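Local coordinates for protein glycoside hydrolase family 43 (Halothermothrix orenii, PDB 4QQS) that has alpha-L-arabinofuranosidase activity, hydrolysing O-glycosyl bonds, and is a thermostable five-bladed beta-propeller enzyme probably involved in xylan breakdown, at residues Y19-T32 with F71-M85. Numbering follows the deposited sequence.
Sequences YVLKHESRYYLYAT and FWAPEVIFYNNKFYM. With NA (sodium ion), chain D.
Tyr19 lays its ring against Glu75 and Val76 where two blades of the five-bladed beta-propeller meet, the hairpin of strands 16-23 and 26-32 packing on the one formed by 72-79 and 82-90. Its extended first torsion, setting CG opposite the backbone N, carries the ring over the neighbouring strand; Glu75 CB sits over its face, 3.8 Å from the centroid, and the phenol OH donates to Val76 O at 2.9 Å from above the carbonyl plane. A phenylalanine here would probably leave Val76 O without its hydroxyl donor. Glu75 runs on past the ring to the central sodium ion, which OE2 binds at 2.1 Å together with His256, while OE1 is hydrogen-bonded to His128. Leu21, branched and apolar, touches both Val76 CG1 and the edge of Phe83 with CD2. Near the hairpin turn, His23 suits an aromatic cluster because imidazole offers both edge and face: its edge points NE2 at the face of Phe78, planes 50° apart, and its own face receives the edge of Phe83 at 78°. On the second strand, Tyr30 offers a broad face to Val76, whose CG2 stands over the ring centre, 3.5 Å from the centroid, while the Tyr30 hydroxyl bonds to Pro106 O. Compact and without an N-H, Pro74 sets its puckered ring against the Ala31-Thr32 backbone, its CG 3.7 Å from Tyr30 CB. Thr32's small hydroxyl can link two partners at once: it is hydrogen-bonded to the predicted catalytic base Asp17, and the same OG1 accepts Ala73 N at 2.8 Å, with an N-H...O angle of 156°.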
ATOM      1  N   TYR A  19       1.008   4.690  -3.557  1.00  7.44           N
ATOM      2  CA  TYR A  19       2.135   4.693  -2.640  1.00  7.38           C
ATOM      3  C   TYR A  19       2.940   5.957  -2.876  1.00  7.37           C
ATOM      4  O   TYR A  19       3.411   6.167  -3.981  1.00  7.95           O
ATOM      5  CB  TYR A  19       3.012   3.458  -2.869  1.00  7.64           C
ATOM      6  CG  TYR A  19       4.172   3.435  -1.909  1.00  8.31           C
ATOM      7  CD1 TYR A  19       5.309   4.172  -2.175  1.00 10.36           C
ATOM      8  CD2 TYR A  19       4.118   2.730  -0.730  1.00  9.78           C
ATOM      9  CE1 TYR A  19       6.367   4.202  -1.318  1.00 12.54           C
ATOM     10  CE2 TYR A  19       5.206   2.736   0.150  1.00 11.24           C
ATOM     11  CZ  TYR A  19       6.322   3.485  -0.165  1.00 12.93           C
ATOM     12  OH  TYR A  19       7.420   3.536   0.659  1.00 15.57           O
ATOM     13  N   VAL A  20       3.135   6.774  -1.840  1.00  7.31           N
ATOM     14  CA  VAL A  20       3.922   7.990  -1.957  1.00  7.85           C
ATOM     15  C   VAL A  20       5.193   7.888  -1.153  1.00  8.51           C
ATOM     16  O   VAL A  20       5.158   7.559   0.032  1.00  9.73           O
ATOM     17  CB  VAL A  20       3.136   9.238  -1.538  1.00  8.64           C
ATOM     18  CG1 VAL A  20       4.036  10.470  -1.506  1.00  9.62           C
ATOM     19  CG2 VAL A  20       1.963   9.440  -2.477  1.00  8.74           C
ATOM     20  N   LEU A  21       6.302   8.215  -1.808  1.00  8.90           N
ATOM     21  CA  LEU A  21       7.585   8.408  -1.152  1.00 10.75           C
ATOM     22  C   LEU A  21       8.004   9.863  -1.267  1.00  9.82           C
ATOM     23  O   LEU A  21       7.982  10.454  -2.336  1.00 10.00           O
ATOM     24  CB  LEU A  21       8.660   7.531  -1.786  1.00 13.89           C
ATOM     25  CG  LEU A  21      10.025   7.623  -1.092  1.00 16.03           C
ATOM     26  CD1 LEU A  21       9.961   7.168   0.380  1.00 16.82           C
ATOM     27  CD2 LEU A  21      11.048   6.818  -1.854  1.00 16.99           C
ATOM     28  N   LYS A  22       8.371  10.445  -0.136  1.00 10.26           N
ATOM     29  CA  LYS A  22       9.000  11.767  -0.108  1.00 10.10           C
ATOM     30  C   LYS A  22      10.510  11.607  -0.155  1.00 10.71           C
ATOM     31  O   LYS A  22      11.069  10.847   0.628  1.00 11.48           O
ATOM     32  CB  LYS A  22       8.596  12.524   1.155  1.00 10.12           C
ATOM     33  CG  LYS A  22       9.054  13.974   1.139  1.00 11.22           C
ATOM     34  CD  LYS A  22       8.685  14.716   2.394  1.00 12.54           C
ATOM     35  CE  LYS A  22       9.126  16.155   2.300  1.00 13.90           C
ATOM     36  NZ  LYS A  22       8.828  16.922   3.542  1.00 15.40           N
ATOM     37  N   HIS A  23      11.156  12.308  -1.088  1.00 10.94           N
ATOM     38  CA  HIS A  23      12.609  12.284  -1.197  1.00 11.71           C
ATOM     39  C   HIS A  23      13.104  13.647  -1.666  1.00 11.64           C
ATOM     40  O   HIS A  23      12.663  14.142  -2.697  1.00 11.92           O
ATOM     41  CB  HIS A  23      13.086  11.211  -2.183  1.00 13.09           C
ATOM     42  CG  HIS A  23      14.556  10.950  -2.092  1.00 15.03           C
ATOM     43  ND1 HIS A  23      15.466  11.388  -3.031  1.00 17.00           N
ATOM     44  CD2 HIS A  23      15.276  10.315  -1.137  1.00 16.37           C
ATOM     45  CE1 HIS A  23      16.681  11.011  -2.668  1.00 16.53           C
ATOM     46  NE2 HIS A  23      16.592  10.363  -1.521  1.00 17.75           N
ATOM     47  N   GLU A  24      14.028  14.244  -0.912  1.00 13.16           N
ATOM     48  CA  GLU A  24      14.661  15.515  -1.280  1.00 15.01           C
ATOM     49  C   GLU A  24      13.630  16.559  -1.715  1.00 14.63           C
ATOM     50  O   GLU A  24      13.731  17.172  -2.768  1.00 15.30           O
ATOM     51  CB  GLU A  24      15.767  15.288  -2.324  1.00 16.95           C
ATOM     52  CG  GLU A  24      16.899  14.431  -1.742  1.00 19.84           C
ATOM     53  CD  GLU A  24      18.122  14.292  -2.628  1.00 22.52           C
ATOM     54  OE1 GLU A  24      18.013  14.507  -3.855  1.00 23.60           O
ATOM     55  OE2 GLU A  24      19.195  13.944  -2.084  1.00 23.58           O
ATOM     56  N   SER A  25      12.612  16.717  -0.881  1.00 14.57           N
ATOM     57  CA  SER A  25      11.604  17.781  -1.011  1.00 15.39           C
ATOM     58  C   SER A  25      10.639  17.588  -2.187  1.00 14.70           C
ATOM     59  O   SER A  25       9.912  18.512  -2.568  1.00 16.19           O
ATOM     60  CB  SER A  25      12.260  19.167  -1.076  1.00 17.85           C
ATOM     61  OG  SER A  25      13.030  19.414   0.086  1.00 20.34           O
ATOM     62  N   ARG A  26      10.620  16.384  -2.739  1.00 12.64           N
ATOM     63  CA  ARG A  26       9.682  16.040  -3.787  1.00 12.78           C
ATOM     64  C   ARG A  26       8.948  14.772  -3.364  1.00 11.11           C
ATOM     65  O   ARG A  26       9.471  13.960  -2.598  1.00 12.20           O
ATOM     66  CB  ARG A  26      10.411  15.802  -5.109  1.00 14.39           C
ATOM     67  CG  ARG A  26      11.330  16.921  -5.552  1.00 17.37           C
ATOM     68  CD  ARG A  26      10.591  18.195  -5.817  1.00 21.40           C
ATOM     69  NE  ARG A  26       9.528  18.040  -6.801  1.00 23.92           N
ATOM     70  CZ  ARG A  26       8.904  19.054  -7.395  1.00 25.38           C
ATOM     71  NH1 ARG A  26       9.245  20.315  -7.125  1.00 25.65           N
ATOM     72  NH2 ARG A  26       7.937  18.801  -8.270  1.00 26.19           N
ATOM     73  N   TYR A  27       7.735  14.627  -3.877  1.00 10.11           N
ATOM     74  CA  TYR A  27       6.909  13.458  -3.643  1.00  9.30           C
ATOM     75  C   TYR A  27       6.735  12.680  -4.923  1.00  8.88           C
ATOM     76  O   TYR A  27       6.489  13.251  -5.979  1.00  9.68           O
ATOM     77  CB  TYR A  27       5.542  13.878  -3.120  1.00  9.61           C
ATOM     78  CG  TYR A  27       5.594  14.603  -1.800  1.00  9.71           C
ATOM     79  CD1 TYR A  27       5.748  15.976  -1.745  1.00 10.67           C
ATOM     80  CD2 TYR A  27       5.511  13.904  -0.607  1.00  9.53           C
ATOM     81  CE1 TYR A  27       5.797  16.647  -0.537  1.00 11.26           C
ATOM     82  CE2 TYR A  27       5.545  14.554   0.613  1.00  9.89           C
ATOM     83  CZ  TYR A  27       5.699  15.932   0.642  1.00 10.70           C
ATOM     84  OH  TYR A  27       5.732  16.632   1.831  1.00 11.53           O
ATOM     85  N   TYR A  28       6.826  11.363  -4.785  1.00  8.47           N
ATOM     86  CA  TYR A  28       6.700  10.434  -5.902  1.00  8.52           C
ATOM     87  C   TYR A  28       5.606   9.443  -5.573  1.00  8.20           C
ATOM     88  O   TYR A  28       5.678   8.752  -4.558  1.00  8.85           O
ATOM     89  CB  TYR A  28       8.025   9.710  -6.160  1.00  9.32           C
ATOM     90  CG  TYR A  28       9.121  10.700  -6.440  1.00  9.61           C
ATOM     91  CD1 TYR A  28       9.315  11.193  -7.719  1.00 10.41           C
ATOM     92  CD2 TYR A  28       9.930  11.189  -5.422  1.00 10.15           C
ATOM     93  CE1 TYR A  28      10.296  12.121  -7.986  1.00 11.15           C
ATOM     94  CE2 TYR A  28      10.911  12.129  -5.672  1.00 10.90           C
ATOM     95  CZ  TYR A  28      11.097  12.594  -6.959  1.00 11.43           C
ATOM     96  OH  TYR A  28      12.089  13.529  -7.211  1.00 12.74           O
ATOM     97  N   LEU A  29       4.577   9.429  -6.414  1.00  8.30           N
ATOM     98  CA  LEU A  29       3.452   8.535  -6.283  1.00  7.92           C
ATOM     99  C   LEU A  29       3.578   7.428  -7.309  1.00  7.60           C
ATOM    100  O   LEU A  29       3.727   7.698  -8.493  1.00  8.14           O
ATOM    101  CB  LEU A  29       2.162   9.320  -6.535  1.00  9.08           C
ATOM    102  CG  LEU A  29       0.895   8.523  -6.875  1.00 12.12           C
ATOM    103  CD1 LEU A  29       0.425   7.868  -5.637  1.00 12.38           C
ATOM    104  CD2 LEU A  29      -0.193   9.394  -7.451  1.00 12.77           C
ATOM    105  N   TYR A  30       3.508   6.187  -6.841  1.00  7.25           N
ATOM    106  CA  TYR A  30       3.519   4.999  -7.680  1.00  7.37           C
ATOM    107  C   TYR A  30       2.206   4.285  -7.415  1.00  7.45           C
ATOM    108  O   TYR A  30       1.761   4.239  -6.275  1.00  8.67           O
ATOM    109  CB  TYR A  30       4.693   4.081  -7.316  1.00  7.41           C
ATOM    110  CG  TYR A  30       6.037   4.773  -7.248  1.00  7.67           C
ATOM    111  CD1 TYR A  30       6.443   5.426  -6.097  1.00  8.01           C
ATOM    112  CD2 TYR A  30       6.897   4.785  -8.335  1.00  7.98           C
ATOM    113  CE1 TYR A  30       7.658   6.061  -6.016  1.00  8.55           C
ATOM    114  CE2 TYR A  30       8.128   5.423  -8.260  1.00  8.80           C
ATOM    115  CZ  TYR A  30       8.496   6.062  -7.091  1.00  9.02           C
ATOM    116  OH  TYR A  30       9.698   6.713  -6.964  1.00  9.83           O
ATOM    117  N   ALA A  31       1.580   3.710  -8.431  1.00  7.43           N
ATOM    118  CA  ALA A  31       0.277   3.088  -8.248  1.00  7.49           C
ATOM    119  C   ALA A  31       0.063   1.958  -9.225  1.00  7.21           C
ATOM    120  O   ALA A  31       0.678   1.914 -10.295  1.00  7.87           O
ATOM    121  CB  ALA A  31      -0.844   4.123  -8.409  1.00  7.82           C
ATOM    122  N   THR A  32      -0.830   1.046  -8.861  1.00  7.78           N
ATOM    123  CA  THR A  32      -1.437   0.148  -9.840  1.00  8.02           C
ATOM    124  C   THR A  32      -2.038   1.028 -10.934  1.00  7.77           C
ATOM    125  O   THR A  32      -2.777   1.969 -10.649  1.00  8.75           O
ATOM    126  CB  THR A  32      -2.517  -0.712  -9.183  1.00  8.20           C
ATOM    127  OG1 THR A  32      -1.926  -1.428  -8.099  1.00  8.02           O
ATOM    128  CG2 THR A  32      -3.129  -1.673 -10.170  1.00  8.68           C
ATOM    129  N   PHE A  71       0.091  -6.528 -12.971  1.00  7.47           N
ATOM    130  CA  PHE A  71       1.109  -5.731 -12.288  1.00  7.40           C
ATOM    131  C   PHE A  71       0.423  -4.840 -11.259  1.00  7.36           C
ATOM    132  O   PHE A  71      -0.287  -3.901 -11.636  1.00  7.95           O
ATOM    133  CB  PHE A  71       1.902  -4.890 -13.305  1.00  8.15           C
ATOM    134  CG  PHE A  71       2.879  -5.697 -14.113  1.00  8.20           C
ATOM    135  CD1 PHE A  71       2.469  -6.395 -15.246  1.00  8.77           C
ATOM    136  CD2 PHE A  71       4.213  -5.781 -13.744  1.00  8.49           C
ATOM    137  CE1 PHE A  71       3.371  -7.147 -15.964  1.00  9.25           C
ATOM    138  CE2 PHE A  71       5.106  -6.537 -14.472  1.00  9.13           C
ATOM    139  CZ  PHE A  71       4.677  -7.215 -15.573  1.00  8.89           C
ATOM    140  N   TRP A  72       0.613  -5.153  -9.973  1.00  7.00           N
ATOM    141  CA  TRP A  72      -0.106  -4.482  -8.896  1.00  6.99           C
ATOM    142  C   TRP A  72       0.802  -3.946  -7.804  1.00  6.79           C
ATOM    143  O   TRP A  72       1.822  -4.550  -7.451  1.00  7.04           O
ATOM    144  CB  TRP A  72      -1.108  -5.425  -8.199  1.00  7.47           C
ATOM    145  CG  TRP A  72      -2.142  -6.053  -9.062  1.00  7.81           C
ATOM    146  CD1 TRP A  72      -2.567  -5.645 -10.294  1.00  8.27           C
ATOM    147  CD2 TRP A  72      -2.871  -7.242  -8.753  1.00  7.90           C
ATOM    148  NE1 TRP A  72      -3.520  -6.522 -10.774  1.00  8.80           N
ATOM    149  CE2 TRP A  72      -3.713  -7.519  -9.847  1.00  8.75           C
ATOM    150  CE3 TRP A  72      -2.889  -8.103  -7.659  1.00  8.50           C
ATOM    151  CZ2 TRP A  72      -4.569  -8.622  -9.872  1.00  9.64           C
ATOM    152  CZ3 TRP A  72      -3.732  -9.201  -7.691  1.00  9.43           C
ATOM    153  CH2 TRP A  72      -4.555  -9.453  -8.789  1.00  9.91           C
ATOM    154  N   ALA A  73       0.341  -2.835  -7.233  1.00  6.84           N
ATOM    155  CA  ALA A  73       0.708  -2.326  -5.903  1.00  7.22           C
ATOM    156  C   ALA A  73       2.210  -2.174  -5.675  1.00  7.29           C
ATOM    157  O   ALA A  73       2.799  -2.844  -4.820  1.00  9.16           O
ATOM    158  CB  ALA A  73       0.041  -3.158  -4.808  1.00  8.17           C
ATOM    159  N   PRO A  74       2.822  -1.242  -6.412  1.00  6.74           N
ATOM    160  CA  PRO A  74       4.245  -0.965  -6.263  1.00  6.71           C
ATOM    161  C   PRO A  74       4.518  -0.143  -5.012  1.00  6.67           C
ATOM    162  O   PRO A  74       3.719   0.730  -4.664  1.00  7.43           O
ATOM    163  CB  PRO A  74       4.554  -0.136  -7.507  1.00  7.62           C
ATOM    164  CG  PRO A  74       3.300   0.636  -7.732  1.00  7.41           C
ATOM    165  CD  PRO A  74       2.181  -0.334  -7.375  1.00  7.28           C
ATOM    166  N   GLU A  75       5.647  -0.389  -4.367  1.00  6.64           N
ATOM    167  CA  GLU A  75       6.085   0.448  -3.256  1.00  8.50           C
ATOM    168  C   GLU A  75       7.570   0.680  -3.403  1.00  9.72           C
ATOM    169  O   GLU A  75       8.296  -0.218  -3.823  1.00 10.71           O
ATOM    170  CB  GLU A  75       5.813  -0.205  -1.921  1.00  9.89           C
ATOM    171  CG  GLU A  75       4.366  -0.449  -1.631  1.00 10.57           C
ATOM    172  CD  GLU A  75       4.112  -0.576  -0.116  1.00 12.29           C
ATOM    173  OE1 GLU A  75       5.045  -0.394   0.687  1.00 11.96           O
ATOM    174  OE2 GLU A  75       2.979  -0.868   0.287  1.00 13.15           O
ATOM    175  N   VAL A  76       8.009   1.885  -3.055  1.00 10.52           N
ATOM    176  CA  VAL A  76       9.389   2.297  -3.243  1.00 10.83           C
ATOM    177  C   VAL A  76       9.979   2.879  -1.960  1.00 11.28           C
ATOM    178  O   VAL A  76       9.403   3.791  -1.373  1.00 13.49           O
ATOM    179  CB  VAL A  76       9.478   3.337  -4.376  1.00 11.23           C
ATOM    180  CG1 VAL A  76      10.906   3.800  -4.578  1.00 11.56           C
ATOM    181  CG2 VAL A  76       8.923   2.758  -5.674  1.00 11.35           C
ATOM    182  N   ILE A  77      11.125   2.340  -1.545  1.00 10.27           N
ATOM    183  CA  ILE A  77      11.874   2.870  -0.408  1.00 10.45           C
ATOM    184  C   ILE A  77      13.233   3.388  -0.861  1.00  9.79           C
ATOM    185  O   ILE A  77      13.745   2.979  -1.894  1.00  9.22           O
ATOM    186  CB  ILE A  77      12.077   1.818   0.718  1.00 10.94           C
ATOM    187  CG1 ILE A  77      12.929   0.635   0.252  1.00 10.99           C
ATOM    188  CG2 ILE A  77      10.722   1.348   1.227  1.00 12.31           C
ATOM    189  CD1 ILE A  77      13.299  -0.338   1.358  1.00 12.37           C
ATOM    190  N   PHE A  78      13.787   4.309  -0.082  1.00 10.80           N
ATOM    191  CA  PHE A  78      15.158   4.763  -0.261  1.00 11.35           C
ATOM    192  C   PHE A  78      16.001   4.095   0.821  1.00 11.62           C
ATOM    193  O   PHE A  78      15.807   4.359   2.008  1.00 12.79           O
ATOM    194  CB  PHE A  78      15.226   6.279  -0.159  1.00 12.26           C
ATOM    195  CG  PHE A  78      16.589   6.837  -0.417  1.00 13.63           C
ATOM    196  CD1 PHE A  78      17.117   6.833  -1.690  1.00 14.58           C
ATOM    197  CD2 PHE A  78      17.343   7.371   0.616  1.00 15.31           C
ATOM    198  CE1 PHE A  78      18.369   7.351  -1.926  1.00 16.23           C
ATOM    199  CE2 PHE A  78      18.595   7.888   0.376  1.00 16.53           C
ATOM    200  CZ  PHE A  78      19.101   7.873  -0.896  1.00 16.86           C
ATOM    201  N   TYR A  79      16.900   3.202   0.402  1.00 11.95           N
ATOM    202  CA  TYR A  79      17.617   2.295   1.312  1.00 13.38           C
ATOM    203  C   TYR A  79      18.973   2.056   0.718  1.00 14.80           C
ATOM    204  O   TYR A  79      19.067   1.808  -0.472  1.00 14.83           O
ATOM    205  CB  TYR A  79      16.855   0.962   1.424  1.00 13.67           C
ATOM    206  CG  TYR A  79      17.470  -0.128   2.296  1.00 13.77           C
ATOM    207  CD1 TYR A  79      17.380  -0.069   3.683  1.00 13.84           C
ATOM    208  CD2 TYR A  79      18.091  -1.236   1.732  1.00 14.42           C
ATOM    209  CE1 TYR A  79      17.901  -1.071   4.477  1.00 14.18           C
ATOM    210  CE2 TYR A  79      18.626  -2.240   2.530  1.00 14.44           C
ATOM    211  CZ  TYR A  79      18.525  -2.151   3.903  1.00 14.45           C
ATOM    212  OH  TYR A  79      19.030  -3.144   4.717  1.00 15.21           O
ATOM    213  N   ASN A  80      20.018   2.150   1.539  1.00 15.60           N
ATOM    214  CA  ASN A  80      21.390   2.002   1.073  1.00 17.35           C
ATOM    215  C   ASN A  80      21.658   2.894  -0.141  1.00 15.81           C
ATOM    216  O   ASN A  80      22.258   2.477  -1.135  1.00 16.69           O
ATOM    217  CB  ASN A  80      21.688   0.537   0.772  1.00 19.84           C
ATOM    218  CG  ASN A  80      21.828  -0.312   2.037  1.00 22.02           C
ATOM    219  OD1 ASN A  80      21.956   0.202   3.151  1.00 23.12           O
ATOM    220  ND2 ASN A  80      21.817  -1.625   1.857  1.00 22.90           N
ATOM    221  N   ASN A  81      21.202   4.133  -0.029  1.00 14.99           N
ATOM    222  CA  ASN A  81      21.496   5.178  -0.998  1.00 14.98           C
ATOM    223  C   ASN A  81      20.985   4.874  -2.402  1.00 14.79           C
ATOM    224  O   ASN A  81      21.528   5.385  -3.374  1.00 15.97           O
ATOM    225  CB  ASN A  81      22.996   5.490  -1.028  1.00 16.30           C
ATOM    226  CG  ASN A  81      23.277   6.912  -1.441  1.00 17.72           C
ATOM    227  OD1 ASN A  81      22.481   7.815  -1.169  1.00 19.00           O
ATOM    228  ND2 ASN A  81      24.411   7.126  -2.100  1.00 18.79           N
ATOM    229  N   LYS A  82      19.939   4.056  -2.510  1.00 14.24           N
ATOM    230  CA  LYS A  82      19.241   3.910  -3.786  1.00 14.69           C
ATOM    231  C   LYS A  82      17.781   3.591  -3.545  1.00 12.27           C
ATOM    232  O   LYS A  82      17.349   3.485  -2.406  1.00 12.89           O
ATOM    233  CB  LYS A  82      19.901   2.886  -4.710  1.00 18.01           C
ATOM    234  CG  LYS A  82      19.767   1.439  -4.335  1.00 21.16           C
ATOM    235  CD  LYS A  82      20.489   0.615  -5.402  1.00 23.72           C
ATOM    236  CE  LYS A  82      20.278  -0.870  -5.258  1.00 25.66           C
ATOM    237  NZ  LYS A  82      20.909  -1.626  -6.376  1.00 26.85           N
ATOM    238  N   PHE A  83      17.027   3.481  -4.637  1.00 10.99           N
ATOM    239  CA  PHE A  83      15.598   3.217  -4.556  1.00 10.56           C
ATOM    240  C   PHE A  83      15.314   1.766  -4.859  1.00  9.98           C
ATOM    241  O   PHE A  83      15.809   1.225  -5.839  1.00 10.89           O
ATOM    242  CB  PHE A  83      14.828   4.136  -5.505  1.00 10.85           C
ATOM    243  CG  PHE A  83      15.054   5.585  -5.218  1.00 11.91           C
ATOM    244  CD1 PHE A  83      16.140   6.254  -5.759  1.00 13.14           C
ATOM    245  CD2 PHE A  83      14.227   6.267  -4.346  1.00 13.19           C
ATOM    246  CE1 PHE A  83      16.374   7.578  -5.454  1.00 14.57           C
ATOM    247  CE2 PHE A  83      14.458   7.597  -4.048  1.00 14.70           C
ATOM    248  CZ  PHE A  83      15.529   8.244  -4.604  1.00 15.54           C
ATOM    249  N   TYR A  84      14.521   1.136  -4.001  1.00  8.93           N
ATOM    250  CA  TYR A  84      14.078  -0.239  -4.191  1.00  8.33           C
ATOM    251  C   TYR A  84      12.567  -0.255  -4.331  1.00  8.47           C
ATOM    252  O   TYR A  84      11.859   0.322  -3.517  1.00  9.64           O
ATOM    253  CB  TYR A  84      14.467  -1.128  -3.013  1.00  9.37           C
ATOM    254  CG  TYR A  84      15.938  -1.427  -2.914  1.00 10.88           C
ATOM    255  CD1 TYR A  84      16.796  -0.567  -2.264  1.00 12.39           C
ATOM    256  CD2 TYR A  84      16.465  -2.592  -3.454  1.00 12.96           C
ATOM    257  CE1 TYR A  84      18.133  -0.844  -2.148  1.00 14.85           C
ATOM    258  CE2 TYR A  84      17.815  -2.875  -3.352  1.00 15.20           C
ATOM    259  CZ  TYR A  84      18.643  -1.996  -2.693  1.00 16.53           C
ATOM    260  OH  TYR A  84      19.990  -2.254  -2.563  1.00 19.14           O
ATOM    261  N   MET A  85      12.093  -0.941  -5.368  1.00  8.17           N
ATOM    262  CA  MET A  85      10.678  -1.114  -5.620  1.00  7.65           C
ATOM    263  C   MET A  85      10.294  -2.575  -5.446  1.00  7.52           C
ATOM    264  O   MET A  85      10.909  -3.456  -6.030  1.00  8.20           O
ATOM    265  CB  MET A  85      10.320  -0.696  -7.043  1.00  8.06           C
ATOM    266  CG  MET A  85       8.827  -0.829  -7.357  1.00  8.63           C
ATOM    267  SD  MET A  85       8.376  -0.436  -9.058  1.00  9.17           S
ATOM    268  CE  MET A  85       8.584   1.341  -9.083  1.00 10.12           C
TER
HETATM  269 NA    NA D 402       0.988  -1.164  -0.266  1.00  9.85          NA
HETATM  270  O   HOH W   1       1.777  -2.655  -1.751  1.00 14.02           O
HETATM  271  O   HOH W   2      -0.720  -0.210   1.447  1.00 23.16           O
HETATM  272  O   HOH W   3       1.155   0.687  -1.363  1.00 14.02           O
HETATM  273  O   HOH W   4       0.969  -3.197   0.960  1.00 11.21           O